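Local coordinates for protein 6-aminohexanoate-cyclic-dimer hydrolase (Arthrobacter sp., PDB 3A2Q) that hydrolyses the cyclic dimer of 6-aminohexanoate, a nylon-6 by-product, to the linear dimer, and is inactive on linear 6-aminohexanoate oligomers, at residues Gly183-Lys188 and Ser437-Met442; Leu386-Arg391 and Gly450-Ala455. The protein carries 1 engineered substitution. All coordinates share one frame; numbering follows the deposited sequence.

How the interactions relate
Interactions 1 and 2 lie on neighbouring seams of one large mixed sheet in this amidase, where Ser437 and Thr388 join them. Across the sheet the order runs 185-188, 435-442, 448-455, 383-387, so the two contacts flank the antiparallel pair 435-442 and 448-455, with their centres about 8 Å apart. Along the chain their segments alternate: 183-188, 386-391, 437-442, 450-455. The seams touch where Ser437 OG lies 2.7 Å from Thr388 OG1 and Leu438 N 2.8 Å from Val451 O, both probable hydrogen bonds. Segments far apart in sequence thus form one continuous sheet region, the side chain of Thr388 about 11 Å from that of the engineered Ala174, by similarity the acyl-ester position.

Interaction 1. Residues Gly183-Lys188 and Ser437-Met442; sequences GVVGLK and SLPIGM
In the central mixed sheet of the amidase fold, Gly186 and Ser437 form an antiparallel hydrogen-bonded pair that joins strand 185-188 to strand 435-442. Ser437 N donates to Gly186 O at 2.9 Å, and Gly186 N returns a bond to Ser437 O at 3.1 Å; both are nearly straight. The same Ser437 O also receives a CA-H...O contact from Val185 CA at 3.4 Å. Val185 places its two methyls on different neighbours. Its side chain and that of Leu438 lie side by side, and CG1, anti to the backbone N (chi1 -176°), comes 4.0 Å from Leu438 CD2, while CG2 meets Pro439 CD at 3.7 Å. Trp476 touches both Val185 and Pro439, and Ile222 of helix 219-229 also packs on the valine. Toward Gly183 the pairing of these two segments gives way. Pro439, at the centre of an inverse gamma turn, sets its CB 3.4 Å from Gly183 C, in the residue that ends helix 176-182 in a Schellman motif. The proline ring has no N-H to offer Val184 O; instead, CD lies beside that oxygen, and water 1 donates to it at 2.8 Å. This water also bonds Ser437 OG at 2.9 Å, and the hydroxyl has a further partner in Thr388 OG1. The chemistry therefore divides the seam in two: paired amides bind the strands at Gly186, whereas proline carbons and a bridging water close it where the chain emerges from the helix that follows the engineered Ala174, the position of the acyl-ester nucleophile by similarity.

Interaction 2. Residues Leu386-Arg391 and Gly450-Ala455; sequences LPTVTR and GVQIVA
Gly450 O is gripped by two donors, Thr388 N at 3.1 Å and water 2 at 2.8 Å. The amide approaches from above the carbonyl plane, 54° out of it, although its own N-H points almost straight at the oxygen. Water 2 in turn accepts from Val389 N at 2.9 Å, so the peptide of Gly450 holds the chain just after strand 383-387 through a direct and a water-bridged link. Two residues before Thr388, Leu386 and Gln452 form an antiparallel hydrogen-bonded pair: Leu386 N donates to Gln452 O at 3.0 Å, and Gln452 N returns a short bond to Leu386 O, nearly along the C=O axis. Between these links, Pro387 faces Val451 in a non-hydrogen-bonded position, where a proline's missing N-H costs this pairing nothing. The side chains of Leu386 and Gln452 lie side by side, pointing the same way. The leucine CG sits between the backbone N and the carbonyl carbon (chi1 70°), and from there CD2 extends to Gln452 NE2 at 3.7 Å and Val454 CG2 at 4.0 Å. An alanine at Leu386 would probably open a gap beside the carboxamide of Gln452 and take from Val454 CG2 the contact with CD2. The carboxamide is pinned from elsewhere, OE1 by Arg176 NH1 and NE2 by Phe424 O. Thr388 OG1, whose hydroxyl is held by Ser437, sits 3.5 Å from Gln452 CB. Pro387 O is buried without a partner, with Gln452 NE2 3.7 Å from it. Such chemistry implies a seam fixed mainly by backbone bonds, with an apolar leucine branch lying beside a buried amide group whose own hydrogen bonds go to residues outside the seam.

Interaction 1. Residues Gly183-Lys188 and Ser437-Met442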
# COMPACT_ATOMS: atom_id res chain seq x y z
N GLY A 183 -4.58 1.95 -10.82
CA GLY A 183 -5.90 2.56 -10.91
C GLY A 183 -6.92 2.18 -9.86
O GLY A 183 -8.10 2.01 -10.17
N VAL A 184 -6.48 2.04 -8.61
CA VAL A 184 -7.41 1.71 -7.53
C VAL A 184 -7.13 2.66 -6.37
O VAL A 184 -6.20 3.47 -6.43
CB VAL A 184 -7.24 0.24 -7.04
CG1 VAL A 184 -7.52 -0.72 -8.19
CG2 VAL A 184 -5.84 0.02 -6.49
N VAL A 185 -7.95 2.59 -5.32
CA VAL A 185 -7.75 3.44 -4.16
C VAL A 185 -6.81 2.76 -3.17
O VAL A 185 -7.00 1.60 -2.81
CB VAL A 185 -9.08 3.72 -3.43
CG1 VAL A 185 -8.84 4.69 -2.28
CG2 VAL A 185 -10.10 4.29 -4.40
N GLY A 186 -5.78 3.49 -2.74
CA GLY A 186 -4.83 2.92 -1.79
C GLY A 186 -4.60 3.88 -0.65
O GLY A 186 -4.16 5.01 -0.86
N LEU A 187 -4.88 3.44 0.57
CA LEU A 187 -4.70 4.29 1.74
C LEU A 187 -3.64 3.83 2.72
O LEU A 187 -3.63 2.66 3.13
CB LEU A 187 -6.01 4.45 2.50
CG LEU A 187 -5.88 5.08 3.90
CD1 LEU A 187 -5.66 6.58 3.77
CD2 LEU A 187 -7.13 4.80 4.72
N LYS A 188 -2.75 4.75 3.08
CA LYS A 188 -1.76 4.50 4.13
C LYS A 188 -2.35 5.34 5.26
O LYS A 188 -2.28 6.57 5.24
CB LYS A 188 -0.38 5.07 3.79
CG LYS A 188 0.63 4.82 4.93
CD LYS A 188 1.83 5.76 4.88
CE LYS A 188 1.48 7.18 5.30
NZ LYS A 188 1.03 7.25 6.72
N SER A 437 -4.29 7.56 -2.16
CA SER A 437 -4.12 7.74 -3.60
C SER A 437 -5.46 7.41 -4.24
O SER A 437 -6.01 6.34 -3.99
CB SER A 437 -3.05 6.79 -4.15
OG SER A 437 -2.88 7.00 -5.54
N LEU A 438 -5.98 8.33 -5.05
CA LEU A 438 -7.26 8.15 -5.73
C LEU A 438 -6.97 8.01 -7.23
O LEU A 438 -6.18 8.78 -7.78
CB LEU A 438 -8.16 9.36 -5.50
CG LEU A 438 -8.47 9.68 -4.03
CD1 LEU A 438 -9.35 10.93 -3.95
CD2 LEU A 438 -9.15 8.49 -3.38
N PRO A 439 -7.61 7.04 -7.90
CA PRO A 439 -7.40 6.80 -9.34
C PRO A 439 -8.14 7.80 -10.23
O PRO A 439 -9.02 7.43 -11.02
CB PRO A 439 -7.92 5.37 -9.52
CG PRO A 439 -9.04 5.32 -8.54
CD PRO A 439 -8.49 6.01 -7.31
N ILE A 440 -7.74 9.06 -10.12
CA ILE A 440 -8.37 10.15 -10.87
C ILE A 440 -7.82 10.41 -12.27
O ILE A 440 -8.54 10.90 -13.14
CB ILE A 440 -8.28 11.46 -10.05
CG1 ILE A 440 -9.12 11.33 -8.78
CG2 ILE A 440 -8.73 12.65 -10.88
CD1 ILE A 440 -8.96 12.51 -7.82
N GLY A 441 -6.55 10.08 -12.50
CA GLY A 441 -5.98 10.34 -13.81
C GLY A 441 -5.60 9.14 -14.66
O GLY A 441 -5.59 8.00 -14.20
N MET A 442 -5.29 9.43 -15.92
CA MET A 442 -4.86 8.44 -16.90
C MET A 442 -3.82 9.11 -17.79
O MET A 442 -3.97 10.28 -18.15
CB MET A 442 -6.04 7.97 -17.76
CG MET A 442 -7.06 7.11 -17.04
SD MET A 442 -6.40 5.50 -16.57
CE MET A 442 -6.40 4.65 -18.16
O HOH W 1 -4.87 5.81 -7.26

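Interaction 2. Residues Leu386-Arg391 and Gly450-Ala455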
# COMPACT_ATOMS: atom_id res chain seq x y z
N LEU A 386 -1.20 16.33 -4.26
CA LEU A 386 -0.02 16.17 -5.10
C LEU A 386 -0.10 14.83 -5.81
O LEU A 386 -0.85 13.94 -5.39
CB LEU A 386 1.26 16.24 -4.25
CG LEU A 386 1.57 15.07 -3.30
CD1 LEU A 386 2.98 15.25 -2.75
CD2 LEU A 386 0.55 15.01 -2.17
N PRO A 387 0.64 14.66 -6.92
CA PRO A 387 0.60 13.38 -7.63
C PRO A 387 1.09 12.28 -6.70
O PRO A 387 1.91 12.53 -5.83
CB PRO A 387 1.57 13.61 -8.80
CG PRO A 387 1.55 15.10 -9.00
CD PRO A 387 1.51 15.64 -7.60
N THR A 388 0.58 11.06 -6.86
CA THR A 388 1.04 9.97 -6.01
C THR A 388 2.45 9.58 -6.45
O THR A 388 3.34 9.43 -5.61
CB THR A 388 0.11 8.75 -6.09
OG1 THR A 388 -1.22 9.15 -5.75
CG2 THR A 388 0.56 7.67 -5.10
N VAL A 389 2.65 9.43 -7.76
CA VAL A 389 3.97 9.09 -8.29
C VAL A 389 4.45 10.24 -9.18
O VAL A 389 3.64 11.07 -9.60
CB VAL A 389 3.96 7.76 -9.08
CG1 VAL A 389 3.52 6.63 -8.16
CG2 VAL A 389 3.05 7.86 -10.29
N THR A 390 5.74 10.29 -9.46
CA THR A 390 6.29 11.40 -10.25
C THR A 390 6.72 11.10 -11.67
O THR A 390 7.24 11.99 -12.36
CB THR A 390 7.49 12.03 -9.53
OG1 THR A 390 8.63 11.17 -9.69
CG2 THR A 390 7.20 12.19 -8.05
N ARG A 391 6.50 9.87 -12.12
CA ARG A 391 6.89 9.45 -13.46
C ARG A 391 5.87 8.52 -14.09
O ARG A 391 4.96 8.02 -13.43
CB ARG A 391 8.22 8.72 -13.40
CG ARG A 391 8.18 7.51 -12.47
CD ARG A 391 9.33 6.55 -12.72
NE ARG A 391 9.25 5.95 -14.05
CZ ARG A 391 10.20 5.18 -14.58
NH1 ARG A 391 11.30 4.92 -13.89
NH2 ARG A 391 10.04 4.68 -15.79
N GLY A 450 -2.37 8.19 -10.28
CA GLY A 450 -3.05 8.51 -9.05
C GLY A 450 -2.82 9.93 -8.55
O GLY A 450 -1.81 10.56 -8.85
N VAL A 451 -3.80 10.45 -7.81
CA VAL A 451 -3.69 11.77 -7.20
C VAL A 451 -3.68 11.51 -5.69
O VAL A 451 -4.53 10.77 -5.18
CB VAL A 451 -4.88 12.67 -7.59
CG1 VAL A 451 -4.80 13.99 -6.85
CG2 VAL A 451 -4.85 12.93 -9.10
N GLN A 452 -2.71 12.10 -5.01
CA GLN A 452 -2.55 11.89 -3.57
C GLN A 452 -3.08 13.04 -2.73
O GLN A 452 -2.91 14.21 -3.08
CB GLN A 452 -1.07 11.65 -3.24
CG GLN A 452 -0.81 11.14 -1.82
CD GLN A 452 0.66 10.86 -1.51
OE1 GLN A 452 0.96 10.17 -0.54
NE2 GLN A 452 1.57 11.41 -2.32
N ILE A 453 -3.72 12.70 -1.62
CA ILE A 453 -4.26 13.70 -0.70
C ILE A 453 -3.70 13.34 0.67
O ILE A 453 -3.74 12.17 1.07
CB ILE A 453 -5.80 13.64 -0.62
CG1 ILE A 453 -6.41 13.51 -2.02
CG2 ILE A 453 -6.32 14.90 0.06
CD1 ILE A 453 -6.04 14.62 -2.96
N VAL A 454 -3.17 14.33 1.38
CA VAL A 454 -2.59 14.12 2.71
C VAL A 454 -3.26 15.04 3.73
O VAL A 454 -3.32 16.25 3.53
CB VAL A 454 -1.08 14.44 2.71
CG1 VAL A 454 -0.47 14.04 4.05
CG2 VAL A 454 -0.38 13.73 1.55
N ALA A 455 -3.73 14.46 4.83
CA ALA A 455 -4.37 15.23 5.90
C ALA A 455 -3.50 15.24 7.15
O ALA A 455 -2.48 14.55 7.20
CB ALA A 455 -5.74 14.65 6.21
O HOH W 2 0.70 9.91 -9.80